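Local coordinates for carboxylesterase (Ferroplasma acidiphilum, PDB 3WJ2), which hydrolyses carboxylic esters as a carboxylesterase of the alpha/beta-hydrolase fold, adapted to working at low pH, at residues 65-70 with 109-114; 78-83 with 132-137; 193-198 with 253-258; 246-251 with 279-284. All blocks are in the same frame, centred on the assembly; numbering follows the deposited sequence.

Interaction 1 of 4, residues 65-70 with 109-114; sequences LNARMY and KIISIE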
loop_
_atom_site.group_PDB
_atom_site.type_symbol
_atom_site.label_atom_id
_atom_site.label_comp_id
_atom_site.label_asym_id
_atom_site.label_seq_id
_atom_site.Cartn_x
_atom_site.Cartn_y
_atom_site.Cartn_z
ATOM N N LEU B 65 33.279 -23.871 14.250
ATOM C CA LEU B 65 32.970 -22.749 13.370
ATOM C C LEU B 65 34.098 -21.721 13.503
ATOM O O LEU B 65 34.590 -21.467 14.639
ATOM C CB LEU B 65 31.723 -22.012 13.884
ATOM C CG LEU B 65 30.538 -22.992 14.057
ATOM C CD1 LEU B 65 29.290 -22.143 14.483
ATOM C CD2 LEU B 65 30.130 -23.826 12.831
ATOM N N ASN B 66 34.357 -21.046 12.406
ATOM C CA ASN B 66 35.189 -19.838 12.510
ATOM C C ASN B 66 34.387 -18.686 13.104
ATOM O O ASN B 66 33.165 -18.552 12.849
ATOM C CB ASN B 66 35.731 -19.367 11.167
ATOM C CG ASN B 66 36.732 -20.316 10.550
ATOM O OD1 ASN B 66 36.782 -20.526 9.305
ATOM N ND2 ASN B 66 37.554 -20.847 11.375
ATOM N N ALA B 67 35.043 -17.810 13.881
ATOM C CA ALA B 67 34.442 -16.530 14.375
ATOM C C ALA B 67 35.476 -15.444 14.376
ATOM O O ALA B 67 36.667 -15.738 14.649
ATOM C CB ALA B 67 33.874 -16.663 15.699
ATOM N N ARG B 68 35.096 -14.237 13.983
ATOM C CA ARG B 68 36.023 -13.094 14.078
ATOM C C ARG B 68 35.445 -12.061 14.994
ATOM O O ARG B 68 34.303 -11.572 14.754
ATOM C CB ARG B 68 36.366 -12.540 12.696
ATOM C CG ARG B 68 37.279 -11.342 12.741
ATOM C CD ARG B 68 37.776 -10.957 11.382
ATOM N NE ARG B 68 38.654 -12.006 10.790
ATOM C CZ ARG B 68 38.981 -12.160 9.499
ATOM N NH1 ARG B 68 38.510 -11.343 8.510
ATOM N NH2 ARG B 68 39.785 -13.196 9.168
ATOM N N MET B 69 36.234 -11.616 15.978
ATOM C CA MET B 69 35.843 -10.630 16.937
ATOM C C MET B 69 36.469 -9.259 16.607
ATOM O O MET B 69 37.658 -9.177 16.244
ATOM C CB MET B 69 36.328 -11.061 18.315
ATOM C CG MET B 69 35.870 -10.242 19.410
ATOM S SD MET B 69 36.603 -8.628 19.655
ATOM C CE MET B 69 38.452 -8.783 19.771
ATOM N N TYR B 70 35.629 -8.235 16.508
ATOM C CA TYR B 70 36.059 -6.850 16.154
ATOM C C TYR B 70 35.766 -6.007 17.337
ATOM O O TYR B 70 34.601 -6.022 17.862
ATOM C CB TYR B 70 35.220 -6.301 14.995
ATOM C CG TYR B 70 35.257 -7.116 13.747
ATOM C CD1 TYR B 70 36.150 -6.810 12.709
ATOM C CD2 TYR B 70 34.391 -8.257 13.566
ATOM C CE1 TYR B 70 36.146 -7.537 11.562
ATOM C CE2 TYR B 70 34.399 -8.987 12.465
ATOM C CZ TYR B 70 35.270 -8.647 11.392
ATOM O OH TYR B 70 35.264 -9.348 10.221
ATOM N N LYS B 109 31.813 -5.078 21.183
ATOM C CA LYS B 109 32.443 -6.195 20.467
ATOM C C LYS B 109 31.411 -6.731 19.438
ATOM O O LYS B 109 30.221 -6.972 19.805
ATOM C CB LYS B 109 32.795 -7.363 21.407
ATOM C CG LYS B 109 34.066 -7.019 22.295
ATOM C CD LYS B 109 34.245 -8.178 23.215
ATOM C CE LYS B 109 35.702 -8.276 23.938
ATOM N NZ LYS B 109 36.185 -6.975 24.451
ATOM N N ILE B 110 31.867 -6.944 18.253
ATOM C CA ILE B 110 31.039 -7.652 17.252
ATOM C C ILE B 110 31.769 -8.998 16.965
ATOM O O ILE B 110 32.974 -9.020 16.546
ATOM C CB ILE B 110 30.968 -6.800 15.900
ATOM C CG1 ILE B 110 30.362 -5.407 16.150
ATOM C CG2 ILE B 110 30.153 -7.544 14.760
ATOM C CD1 ILE B 110 28.915 -5.388 16.749
ATOM N N ILE B 111 31.034 -10.105 17.055
ATOM C CA ILE B 111 31.642 -11.413 16.820
ATOM C C ILE B 111 30.911 -12.008 15.639
ATOM O O ILE B 111 29.765 -12.486 15.757
ATOM C CB ILE B 111 31.570 -12.355 18.070
ATOM C CG1 ILE B 111 32.256 -11.615 19.263
ATOM C CG2 ILE B 111 32.246 -13.740 17.734
ATOM C CD1 ILE B 111 32.133 -12.422 20.619
ATOM N N SER B 112 31.579 -12.053 14.499
ATOM C CA SER B 112 30.959 -12.534 13.268
ATOM C C SER B 112 31.178 -14.023 13.165
ATOM O O SER B 112 32.329 -14.543 13.189
ATOM C CB SER B 112 31.577 -11.737 12.103
ATOM O OG SER B 112 31.103 -12.291 10.867
ATOM N N ILE B 113 30.072 -14.786 13.126
ATOM C CA ILE B 113 30.159 -16.254 13.184
ATOM C C ILE B 113 29.850 -16.930 11.879
ATOM O O ILE B 113 28.865 -16.606 11.183
ATOM C CB ILE B 113 29.196 -16.790 14.277
ATOM C CG1 ILE B 113 29.667 -16.282 15.646
ATOM C CG2 ILE B 113 29.139 -18.320 14.291
ATOM C CD1 ILE B 113 28.522 -16.219 16.654
ATOM N N GLU B 114 30.753 -17.819 11.475
ATOM C CA GLU B 114 30.557 -18.606 10.252
ATOM C C GLU B 114 29.781 -19.876 10.470
ATOM O O GLU B 114 30.388 -20.987 10.605
ATOM C CB GLU B 114 31.893 -18.993 9.542
ATOM C CG GLU B 114 32.231 -18.033 8.536
ATOM C CD GLU B 114 33.553 -18.372 7.840
ATOM O OE1 GLU B 114 34.156 -19.486 7.987
ATOM O OE2 GLU B 114 34.008 -17.412 7.232
HETATM O O HOH W 1 33.505 -21.865 9.756
HETATM O O HOH W 2 32.923 -10.747 9.077
#
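N66 to Y70 run antiparallel to I110 to E114, the axes of the two short strands 161° apart and 4.5 Å at closest approach. R68 and S112 form a hydrogen-bonded pair, with R68 N giving to S112 O at 2.9 Å and S112 N to R68 O at 2.8 Å; Y70 and I110 form the next one. Between and beside them lie the non-hydrogen-bonded pairs M69–I111 and A67–I113, and E114 N binds N66 O. A67, M69, I111 and I113 make an apolar patch on one face. A67, with its single methyl, lets I111 CG2 come within 3.9 Å of its CB, and M69 CG, anti to the backbone N (chi1 -173°), meets I111 CG1 at 3.9 Å. On the other face the Y70 ring turns its edge to I110 O and S112 CB. One water donates to both Y70 OH and S112 OG, while D96 also binds Y70 OH. R68, long enough to leave the strand pair, carries its charge to D55, E93 and D96. E114 OE2 reaches I92 N. An antiparallel strand joined in this way to the parallel core is a hallmark of the alpha/beta-hydrolase sheet.

Interaction 2 of 4, residues 78-83 with 132-137; sequences AILYYH and DSFHYI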
loop_
_atom_site.group_PDB
_atom_site.type_symbol
_atom_site.label_atom_id
_atom_site.label_comp_id
_atom_site.label_asym_id
_atom_site.label_seq_id
_atom_site.Cartn_x
_atom_site.Cartn_y
_atom_site.Cartn_z
ATOM N N ALA B 78 28.870 -7.539 23.936
ATOM C CA ALA B 78 29.067 -8.046 22.595
ATOM C C ALA B 78 27.771 -8.277 21.878
ATOM O O ALA B 78 26.763 -8.637 22.519
ATOM C CB ALA B 78 29.823 -9.389 22.589
ATOM N N ILE B 79 27.870 -8.199 20.548
ATOM C CA ILE B 79 26.785 -8.725 19.655
ATOM C C ILE B 79 27.370 -9.885 18.854
ATOM O O ILE B 79 28.416 -9.730 18.239
ATOM C CB ILE B 79 26.367 -7.593 18.738
ATOM C CG1 ILE B 79 25.632 -6.484 19.427
ATOM C CG2 ILE B 79 25.577 -8.134 17.519
ATOM C CD1 ILE B 79 24.300 -6.868 20.139
ATOM N N LEU B 80 26.688 -11.037 18.856
ATOM C CA LEU B 80 27.057 -12.130 17.947
ATOM C C LEU B 80 26.352 -11.811 16.628
ATOM O O LEU B 80 25.120 -11.632 16.635
ATOM C CB LEU B 80 26.642 -13.476 18.495
ATOM C CG LEU B 80 27.004 -13.640 19.979
ATOM C CD1 LEU B 80 26.600 -15.106 20.333
ATOM C CD2 LEU B 80 28.429 -13.330 20.265
ATOM N N TYR B 81 27.107 -11.771 15.536
ATOM C CA TYR B 81 26.565 -11.346 14.220
ATOM C C TYR B 81 26.559 -12.532 13.318
ATOM O O TYR B 81 27.596 -13.212 13.095
ATOM C CB TYR B 81 27.436 -10.206 13.607
ATOM C CG TYR B 81 26.627 -9.574 12.494
ATOM C CD1 TYR B 81 25.735 -8.530 12.837
ATOM C CD2 TYR B 81 26.719 -10.074 11.196
ATOM C CE1 TYR B 81 24.929 -7.951 11.834
ATOM C CE2 TYR B 81 25.834 -9.518 10.181
ATOM C CZ TYR B 81 24.952 -8.506 10.563
ATOM O OH TYR B 81 24.094 -7.993 9.610
ATOM N N TYR B 82 25.414 -12.814 12.698
ATOM C CA TYR B 82 25.303 -13.893 11.737
ATOM C C TYR B 82 25.014 -13.330 10.357
ATOM O O TYR B 82 24.004 -12.685 10.058
ATOM C CB TYR B 82 24.136 -14.922 12.110
ATOM C CG TYR B 82 24.339 -15.449 13.540
ATOM C CD1 TYR B 82 25.116 -16.531 13.762
ATOM C CD2 TYR B 82 23.759 -14.740 14.666
ATOM C CE1 TYR B 82 25.420 -16.949 15.068
ATOM C CE2 TYR B 82 24.032 -15.185 15.957
ATOM C CZ TYR B 82 24.811 -16.319 16.117
ATOM O OH TYR B 82 25.163 -16.768 17.377
ATOM N N HIS B 83 25.987 -13.527 9.447
ATOM C CA HIS B 83 25.896 -12.818 8.144
ATOM C C HIS B 83 24.757 -13.359 7.286
ATOM O O HIS B 83 24.191 -14.473 7.516
ATOM C CB HIS B 83 27.242 -13.131 7.342
ATOM C CG HIS B 83 27.429 -14.574 6.935
ATOM N ND1 HIS B 83 26.900 -15.123 5.783
ATOM C CD2 HIS B 83 28.138 -15.558 7.523
ATOM C CE1 HIS B 83 27.242 -16.393 5.731
ATOM N NE2 HIS B 83 27.984 -16.673 6.783
ATOM N N ASP B 132 23.547 -22.798 19.155
ATOM C CA ASP B 132 24.663 -23.370 19.931
ATOM C C ASP B 132 25.798 -22.372 20.103
ATOM O O ASP B 132 26.393 -22.337 21.218
ATOM C CB ASP B 132 25.162 -24.665 19.293
ATOM C CG ASP B 132 24.159 -25.801 19.423
ATOM O OD1 ASP B 132 23.217 -25.815 20.296
ATOM O OD2 ASP B 132 24.333 -26.769 18.660
ATOM N N SER B 133 26.102 -21.519 19.081
ATOM C CA SER B 133 27.215 -20.598 19.270
ATOM C C SER B 133 26.880 -19.539 20.315
ATOM O O SER B 133 27.738 -19.080 21.046
ATOM C CB SER B 133 27.758 -19.956 17.941
ATOM O OG SER B 133 26.687 -19.226 17.311
ATOM N N PHE B 134 25.570 -19.083 20.369
ATOM C CA PHE B 134 25.164 -18.120 21.350
ATOM C C PHE B 134 25.409 -18.725 22.745
ATOM O O PHE B 134 25.986 -18.052 23.583
ATOM C CB PHE B 134 23.668 -17.716 21.124
ATOM C CG PHE B 134 23.121 -16.990 22.337
ATOM C CD1 PHE B 134 23.608 -15.720 22.674
ATOM C CD2 PHE B 134 22.246 -17.660 23.231
ATOM C CE1 PHE B 134 23.181 -15.056 23.866
ATOM C CE2 PHE B 134 21.857 -16.980 24.413
ATOM C CZ PHE B 134 22.354 -15.729 24.724
ATOM N N HIS B 135 24.926 -19.954 22.901
ATOM C CA HIS B 135 25.077 -20.534 24.255
ATOM C C HIS B 135 26.508 -20.817 24.574
ATOM O O HIS B 135 26.939 -20.631 25.756
ATOM C CB HIS B 135 24.148 -21.743 24.416
ATOM C CG HIS B 135 22.719 -21.359 24.636
ATOM N ND1 HIS B 135 22.262 -20.747 25.793
ATOM C CD2 HIS B 135 21.673 -21.369 23.777
ATOM C CE1 HIS B 135 20.970 -20.490 25.658
ATOM N NE2 HIS B 135 20.579 -20.878 24.449
ATOM N N TYR B 136 27.306 -21.214 23.598
ATOM C CA TYR B 136 28.758 -21.448 23.846
ATOM C C TYR B 136 29.454 -20.180 24.310
ATOM O O TYR B 136 30.195 -20.198 25.349
ATOM C CB TYR B 136 29.366 -22.007 22.581
ATOM C CG TYR B 136 30.860 -22.338 22.615
ATOM C CD1 TYR B 136 31.310 -23.632 22.613
ATOM C CD2 TYR B 136 31.778 -21.313 22.417
ATOM C CE1 TYR B 136 32.701 -23.889 22.521
ATOM C CE2 TYR B 136 33.130 -21.555 22.317
ATOM C CZ TYR B 136 33.582 -22.855 22.373
ATOM O OH TYR B 136 34.990 -23.087 22.214
ATOM N N ILE B 137 29.265 -19.085 23.567
ATOM C CA ILE B 137 29.897 -17.842 23.955
ATOM C C ILE B 137 29.356 -17.296 25.251
ATOM O O ILE B 137 30.133 -16.761 26.074
ATOM C CB ILE B 137 29.856 -16.808 22.801
ATOM C CG1 ILE B 137 30.659 -17.406 21.649
ATOM C CG2 ILE B 137 30.533 -15.486 23.247
ATOM C CD1 ILE B 137 30.308 -16.791 20.231
#
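L80 and Y82 carry a buried helix-on-sheet contact, in which strand 78-82 of the central sheet meets S133, F134 and I137 of helix 125-139. The short axes run nearly antiparallel, at 157°, and come no closer than 10.1 Å, a spacing bridged by side chains. L80 is apolar and forked, which suits it to touch two helix residues at once. Its CD1 lies 3.5 Å from F134 CA and 3.8 Å from F134 CD1, at the edge of the ring and near its plane, and the two side chains cross at about a right angle. Its other branch meets I137 tip to tip, L80 CD2 to I137 CD1 at 3.9 Å. Y82 spans the gap at a second point: its ring leads out from the strand and Y82 OH donates to S133 OG at 2.9 Å, with that oxygen in the plane of the tyrosine ring. S133 OG stands between its own backbone N and carbonyl carbon (chi1 60°), and it also bonds to the carbonyl oxygens of D129 and A130 one turn back. A small hydroxyl tied to its own helix thus satisfies the buried phenol. Around this core, L80 also packs on I111 and I150 of the adjoining strands, I137 touches I146, Y82 reaches L165, and F134 touches V152 of strand 150-155 and C169 of helix 157-172.

Interaction 3 of 4, residues 193-198 with 253-258; sequences SRSFIE and LRDPEE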
loop_
_atom_site.group_PDB
_atom_site.type_symbol
_atom_site.label_atom_id
_atom_site.label_comp_id
_atom_site.label_asym_id
_atom_site.label_seq_id
_atom_site.Cartn_x
_atom_site.Cartn_y
_atom_site.Cartn_z
ATOM N N SER B 193 2.743 -12.479 -0.736
ATOM C CA SER B 193 2.430 -11.151 -0.163
ATOM C C SER B 193 2.624 -10.048 -1.240
ATOM O O SER B 193 3.136 -10.274 -2.306
ATOM C CB SER B 193 3.312 -10.815 1.046
ATOM O OG SER B 193 4.677 -10.629 0.542
ATOM N N ARG B 194 2.065 -8.890 -0.973
ATOM C CA ARG B 194 2.139 -7.832 -1.967
ATOM C C ARG B 194 3.580 -7.337 -2.140
ATOM O O ARG B 194 3.997 -7.166 -3.264
ATOM C CB ARG B 194 1.212 -6.699 -1.577
ATOM C CG ARG B 194 1.222 -5.555 -2.716
ATOM C CD ARG B 194 0.268 -4.343 -2.383
ATOM N NE ARG B 194 0.366 -3.399 -3.553
ATOM C CZ ARG B 194 -0.288 -3.531 -4.715
ATOM N NH1 ARG B 194 -1.137 -4.552 -4.907
ATOM N NH2 ARG B 194 -0.069 -2.672 -5.747
ATOM N N SER B 195 4.348 -7.253 -1.024
ATOM C CA SER B 195 5.740 -6.807 -1.315
ATOM C C SER B 195 6.426 -7.886 -2.137
ATOM O O SER B 195 7.302 -7.608 -2.988
ATOM C CB SER B 195 6.536 -6.561 -0.008
ATOM O OG SER B 195 6.590 -7.756 0.833
ATOM N N PHE B 196 6.143 -9.181 -1.840
ATOM C CA PHE B 196 6.791 -10.232 -2.641
ATOM C C PHE B 196 6.532 -10.145 -4.150
ATOM O O PHE B 196 7.477 -10.162 -4.947
ATOM C CB PHE B 196 6.383 -11.652 -2.150
ATOM C CG PHE B 196 6.885 -12.723 -3.069
ATOM C CD1 PHE B 196 8.138 -13.319 -2.797
ATOM C CD2 PHE B 196 6.144 -13.156 -4.188
ATOM C CE1 PHE B 196 8.649 -14.354 -3.707
ATOM C CE2 PHE B 196 6.650 -14.137 -5.055
ATOM C CZ PHE B 196 7.897 -14.718 -4.782
ATOM N N ILE B 197 5.249 -9.979 -4.497
ATOM C CA ILE B 197 4.922 -9.946 -5.897
ATOM C C ILE B 197 5.316 -8.630 -6.540
ATOM O O ILE B 197 5.756 -8.624 -7.690
ATOM C CB ILE B 197 3.443 -10.355 -6.122
ATOM C CG1 ILE B 197 3.242 -10.908 -7.525
ATOM C CG2 ILE B 197 2.478 -9.164 -5.796
ATOM C CD1 ILE B 197 4.028 -12.215 -7.746
ATOM N N GLU B 198 5.204 -7.545 -5.815
ATOM C CA GLU B 198 5.531 -6.268 -6.510
ATOM C C GLU B 198 6.994 -6.083 -6.735
ATOM O O GLU B 198 7.437 -5.394 -7.692
ATOM C CB GLU B 198 5.034 -5.089 -5.723
ATOM C CG GLU B 198 3.450 -5.044 -5.573
ATOM C CD GLU B 198 2.736 -5.013 -6.903
ATOM O OE1 GLU B 198 2.850 -3.914 -7.505
ATOM O OE2 GLU B 198 2.262 -6.041 -7.457
ATOM N N LEU B 253 10.901 -9.232 0.759
ATOM C CA LEU B 253 10.802 -9.747 2.120
ATOM C C LEU B 253 10.154 -8.800 3.125
ATOM O O LEU B 253 10.018 -9.117 4.294
ATOM C CB LEU B 253 12.227 -10.044 2.678
ATOM C CG LEU B 253 12.871 -11.139 1.898
ATOM C CD1 LEU B 253 14.171 -11.627 2.692
ATOM C CD2 LEU B 253 12.060 -12.293 1.467
ATOM N N ARG B 254 9.802 -7.559 2.727
ATOM C CA ARG B 254 9.416 -6.508 3.629
ATOM C C ARG B 254 8.111 -6.814 4.404
ATOM O O ARG B 254 8.052 -6.583 5.605
ATOM C CB ARG B 254 9.191 -5.224 2.787
ATOM C CG ARG B 254 8.711 -3.984 3.587
ATOM C CD ARG B 254 8.186 -2.909 2.606
ATOM N NE ARG B 254 6.853 -3.329 2.207
ATOM C CZ ARG B 254 6.164 -2.643 1.279
ATOM N NH1 ARG B 254 6.756 -1.685 0.549
ATOM N NH2 ARG B 254 4.924 -3.029 0.983
ATOM N N ASP B 255 7.061 -7.197 3.688
ATOM C CA ASP B 255 5.741 -7.248 4.440
ATOM C C ASP B 255 5.751 -8.256 5.645
ATOM O O ASP B 255 5.338 -7.869 6.753
ATOM C CB ASP B 255 4.569 -7.537 3.529
ATOM C CG ASP B 255 4.181 -6.288 2.634
ATOM O OD1 ASP B 255 4.648 -5.178 2.908
ATOM O OD2 ASP B 255 3.392 -6.496 1.694
ATOM N N PRO B 256 6.290 -9.480 5.449
ATOM C CA PRO B 256 6.358 -10.351 6.643
ATOM C C PRO B 256 7.187 -9.787 7.792
ATOM O O PRO B 256 6.879 -10.039 8.976
ATOM C CB PRO B 256 6.960 -11.685 6.080
ATOM C CG PRO B 256 6.602 -11.673 4.562
ATOM C CD PRO B 256 6.794 -10.164 4.243
ATOM N N GLU B 257 8.239 -9.002 7.472
ATOM C CA GLU B 257 8.995 -8.417 8.547
ATOM C C GLU B 257 8.240 -7.421 9.353
ATOM O O GLU B 257 8.454 -7.230 10.532
ATOM C CB GLU B 257 10.286 -7.726 7.926
ATOM C CG GLU B 257 11.213 -8.769 7.276
ATOM C CD GLU B 257 12.179 -8.108 6.310
ATOM O OE1 GLU B 257 12.046 -6.884 6.146
ATOM O OE2 GLU B 257 13.014 -8.889 5.708
ATOM N N GLU B 258 7.419 -6.606 8.656
ATOM C CA GLU B 258 6.678 -5.521 9.302
ATOM C C GLU B 258 5.562 -6.217 10.110
ATOM O O GLU B 258 5.338 -5.765 11.262
ATOM C CB GLU B 258 6.117 -4.558 8.248
ATOM C CG GLU B 258 7.375 -3.859 7.563
ATOM C CD GLU B 258 7.013 -2.671 6.712
ATOM O OE1 GLU B 258 5.780 -2.394 6.405
ATOM O OE2 GLU B 258 7.954 -1.979 6.279
HETATM O O HOH W 3 1.170 -8.103 1.695
#
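S195 and D255 are brought together by two first torsions: S195 OG stands between its backbone N and carbonyl carbon (chi1 58°), and D255 CG lies beside its own N, anti to the carbonyl carbon (chi1 -74°). Each side chain then takes the backbone N-H of the other. D255 N gives to S195 OG at 2.9 Å, while S195 N reaches D255 OD2 at 3.0 Å from above the carboxylate plane. Both amides belong to first turns of helices, where N-H groups lack partners within the helix, so a small hydroxyl and a short carboxylate suit these places. A water accepts from R194 N and donates to D255 OD2 at 2.7 Å. R254 grips the other oxygen side-on: NE at 3.0 Å and NH2 at 2.9 Å from D255 OD1, which lies in the guanidinium plane. S195 CB lies over one face, 3.9 Å from R254 NE, and R254 NH1 turns to E249 O. These donors would be expected to favour the charged form of D255. S193 OG, the N-cap, accepts from F196 N and is itself hydrogen-bonded to D190. P256 meets F192 of the second subunit, and R194 salt-bridges E249 of the third. Helices 194-198 and 254-266 run nearly antiparallel here, their short axes 8.9 Å apart; F196 packs on helix 207-217, and R254 touches T247 of strand 243-248.

Interaction 4 of 4, residues 246-251 with 279-284; sequences VTNEYD and MIHGSA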
loop_
_atom_site.group_PDB
_atom_site.type_symbol
_atom_site.label_atom_id
_atom_site.label_comp_id
_atom_site.label_asym_id
_atom_site.label_seq_id
_atom_site.Cartn_x
_atom_site.Cartn_y
_atom_site.Cartn_z
ATOM N N VAL B 246 14.782 -3.764 10.959
ATOM C CA VAL B 246 14.935 -2.803 9.819
ATOM C C VAL B 246 14.418 -3.523 8.607
ATOM O O VAL B 246 14.816 -4.615 8.246
ATOM C CB VAL B 246 16.467 -2.539 9.607
ATOM C CG1 VAL B 246 16.641 -1.611 8.389
ATOM C CG2 VAL B 246 17.060 -1.887 10.934
ATOM N N THR B 247 13.478 -2.876 7.916
ATOM C CA THR B 247 12.990 -3.391 6.627
ATOM C C THR B 247 13.294 -2.335 5.564
ATOM O O THR B 247 13.706 -1.200 5.844
ATOM C CB THR B 247 11.394 -3.546 6.690
ATOM O OG1 THR B 247 10.807 -2.246 6.658
ATOM C CG2 THR B 247 11.033 -4.215 8.021
ATOM N N ASN B 248 13.177 -2.819 4.326
ATOM C CA ASN B 248 13.485 -1.910 3.170
ATOM C C ASN B 248 12.189 -1.723 2.373
ATOM O O ASN B 248 11.474 -2.693 2.136
ATOM C CB ASN B 248 14.445 -2.651 2.239
ATOM C CG ASN B 248 15.740 -3.050 2.975
ATOM O OD1 ASN B 248 16.459 -2.193 3.453
ATOM N ND2 ASN B 248 16.010 -4.325 3.026
ATOM N N GLU B 249 11.955 -0.480 1.970
ATOM C CA GLU B 249 10.724 -0.238 1.130
ATOM C C GLU B 249 10.550 -1.134 -0.075
ATOM O O GLU B 249 9.469 -1.705 -0.270
ATOM C CB GLU B 249 10.750 1.240 0.710
ATOM C CG GLU B 249 9.437 1.581 0.010
ATOM C CD GLU B 249 9.327 3.044 -0.309
ATOM O OE1 GLU B 249 10.260 3.831 -0.175
ATOM O OE2 GLU B 249 8.171 3.444 -0.672
ATOM N N TYR B 250 11.632 -1.327 -0.839
ATOM C CA TYR B 250 11.451 -2.035 -2.126
ATOM C C TYR B 250 12.099 -3.395 -2.093
ATOM O O TYR B 250 13.171 -3.602 -2.622
ATOM C CB TYR B 250 12.139 -1.129 -3.170
ATOM C CG TYR B 250 11.369 0.186 -3.422
ATOM C CD1 TYR B 250 10.090 0.148 -3.935
ATOM C CD2 TYR B 250 11.947 1.386 -3.146
ATOM C CE1 TYR B 250 9.387 1.390 -4.139
ATOM C CE2 TYR B 250 11.335 2.598 -3.416
ATOM C CZ TYR B 250 10.038 2.561 -3.905
ATOM O OH TYR B 250 9.402 3.753 -4.205
ATOM N N ASP B 251 11.519 -4.265 -1.323
ATOM C CA ASP B 251 12.216 -5.571 -1.031
ATOM C C ASP B 251 11.091 -6.586 -0.909
ATOM O O ASP B 251 10.103 -6.385 -0.165
ATOM C CB ASP B 251 12.964 -5.408 0.323
ATOM C CG ASP B 251 13.560 -6.705 0.857
ATOM O OD1 ASP B 251 13.385 -7.799 0.397
ATOM O OD2 ASP B 251 14.333 -6.486 1.839
ATOM N N MET B 279 14.952 2.100 0.068
ATOM C CA MET B 279 15.985 1.075 0.151
ATOM C C MET B 279 15.563 -0.282 -0.461
ATOM O O MET B 279 14.354 -0.544 -0.665
ATOM C CB MET B 279 16.286 0.789 1.645
ATOM C CG MET B 279 16.742 2.031 2.396
ATOM S SD MET B 279 18.498 2.386 1.840
ATOM C CE MET B 279 18.277 3.979 1.043
ATOM N N ILE B 280 16.574 -1.116 -0.825
ATOM C CA ILE B 280 16.343 -2.424 -1.432
ATOM C C ILE B 280 16.983 -3.519 -0.532
ATOM O O ILE B 280 17.715 -3.205 0.446
ATOM C CB ILE B 280 16.988 -2.530 -2.856
ATOM C CG1 ILE B 280 18.483 -2.208 -2.753
ATOM C CG2 ILE B 280 16.190 -1.634 -3.818
ATOM C CD1 ILE B 280 19.139 -2.708 -4.093
ATOM N N HIS B 281 16.712 -4.793 -0.809
ATOM C CA HIS B 281 17.325 -5.875 -0.023
ATOM C C HIS B 281 18.836 -5.788 -0.112
ATOM O O HIS B 281 19.374 -5.399 -1.156
ATOM C CB HIS B 281 16.872 -7.245 -0.521
ATOM C CG HIS B 281 17.027 -8.308 0.544
ATOM N ND1 HIS B 281 18.065 -9.240 0.604
ATOM C CD2 HIS B 281 16.233 -8.561 1.597
ATOM C CE1 HIS B 281 17.873 -10.015 1.643
ATOM N NE2 HIS B 281 16.775 -9.654 2.258
ATOM N N GLY B 282 19.507 -5.947 1.010
ATOM C CA GLY B 282 20.973 -5.880 1.002
ATOM C C GLY B 282 21.416 -4.496 1.352
ATOM O O GLY B 282 22.613 -4.261 1.413
ATOM N N SER B 283 20.501 -3.552 1.687
ATOM C CA SER B 283 20.872 -2.142 1.881
ATOM C C SER B 283 21.990 -1.986 2.948
ATOM O O SER B 283 22.895 -1.177 2.767
ATOM C CB SER B 283 19.712 -1.288 2.284
ATOM O OG SER B 283 19.101 -1.938 3.441
ATOM N N ALA B 284 21.950 -2.732 4.047
ATOM C CA ALA B 284 22.942 -2.536 5.110
ATOM C C ALA B 284 24.350 -2.888 4.625
ATOM O O ALA B 284 25.248 -2.129 5.010
ATOM C CB ALA B 284 22.546 -3.372 6.315
HETATM O O HOH W 4 15.132 -5.600 -2.969
#
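N248 and S283 meet through their polar ends: S283 OG donates to N248 OD1 at 2.7 Å. Chi1 of -59° sets N248 CG beside the backbone N; from there OD1 meets S283 OG, which sits between its own N and carbonyl carbon (chi1 52°). N248 OD1 also rests 3.5 Å from M279 CB. An amide suits this buried place because its other end, ND2, can donate to D251 OD2, although the position of that oxygen is less sure. Y250 N binds M279 O at 2.8 Å, nearly along the C=O axis. Y250 CB also touches I280 CG2 at 4.1 Å, and a water joins Y250 O to H281 N. G282 tolerates the positive phi of the type II turn from I280 to S283. D251 OD1 caps L253 N. H281 touches S156 of a GxSxG pattern; D251 and H281 follow the last two strands, consistent with the acid and histidine of an alpha/beta-hydrolase triad. Y250 OH bonds E198 of the third subunit, and Y184 meets N248 and H281. The contact joins strands 243-248 and 271-280, consecutive strands of a beta-alpha-beta unit whose helix is 254-266, and M279 packs on A293 of helix 291-303.

Interactions 1 and 2 adjoin, their centres 8 Å apart: strands 109-113 and 78-82 are neighbours in the sheet, joined by backbone contacts such as K109 O to I79 N. Their segments alternate along the chain, and both close before interactions 3 and 4 open. These form a second pair, centres 11 Å apart, also interleaved, because strand 243-248, helix 254-266 and strand 271-280 follow one another; R254 and E258 of interaction 3 bond E249 and T247 of interaction 4. The two pairs lie on opposite sides of the chain's centre, 24 to 30 Å apart between centres. Interactions 1, 2 and 4 reach the same sheet, interaction 3 packs two helices beside it, and interactions 3 and 4 both touch the third subunit.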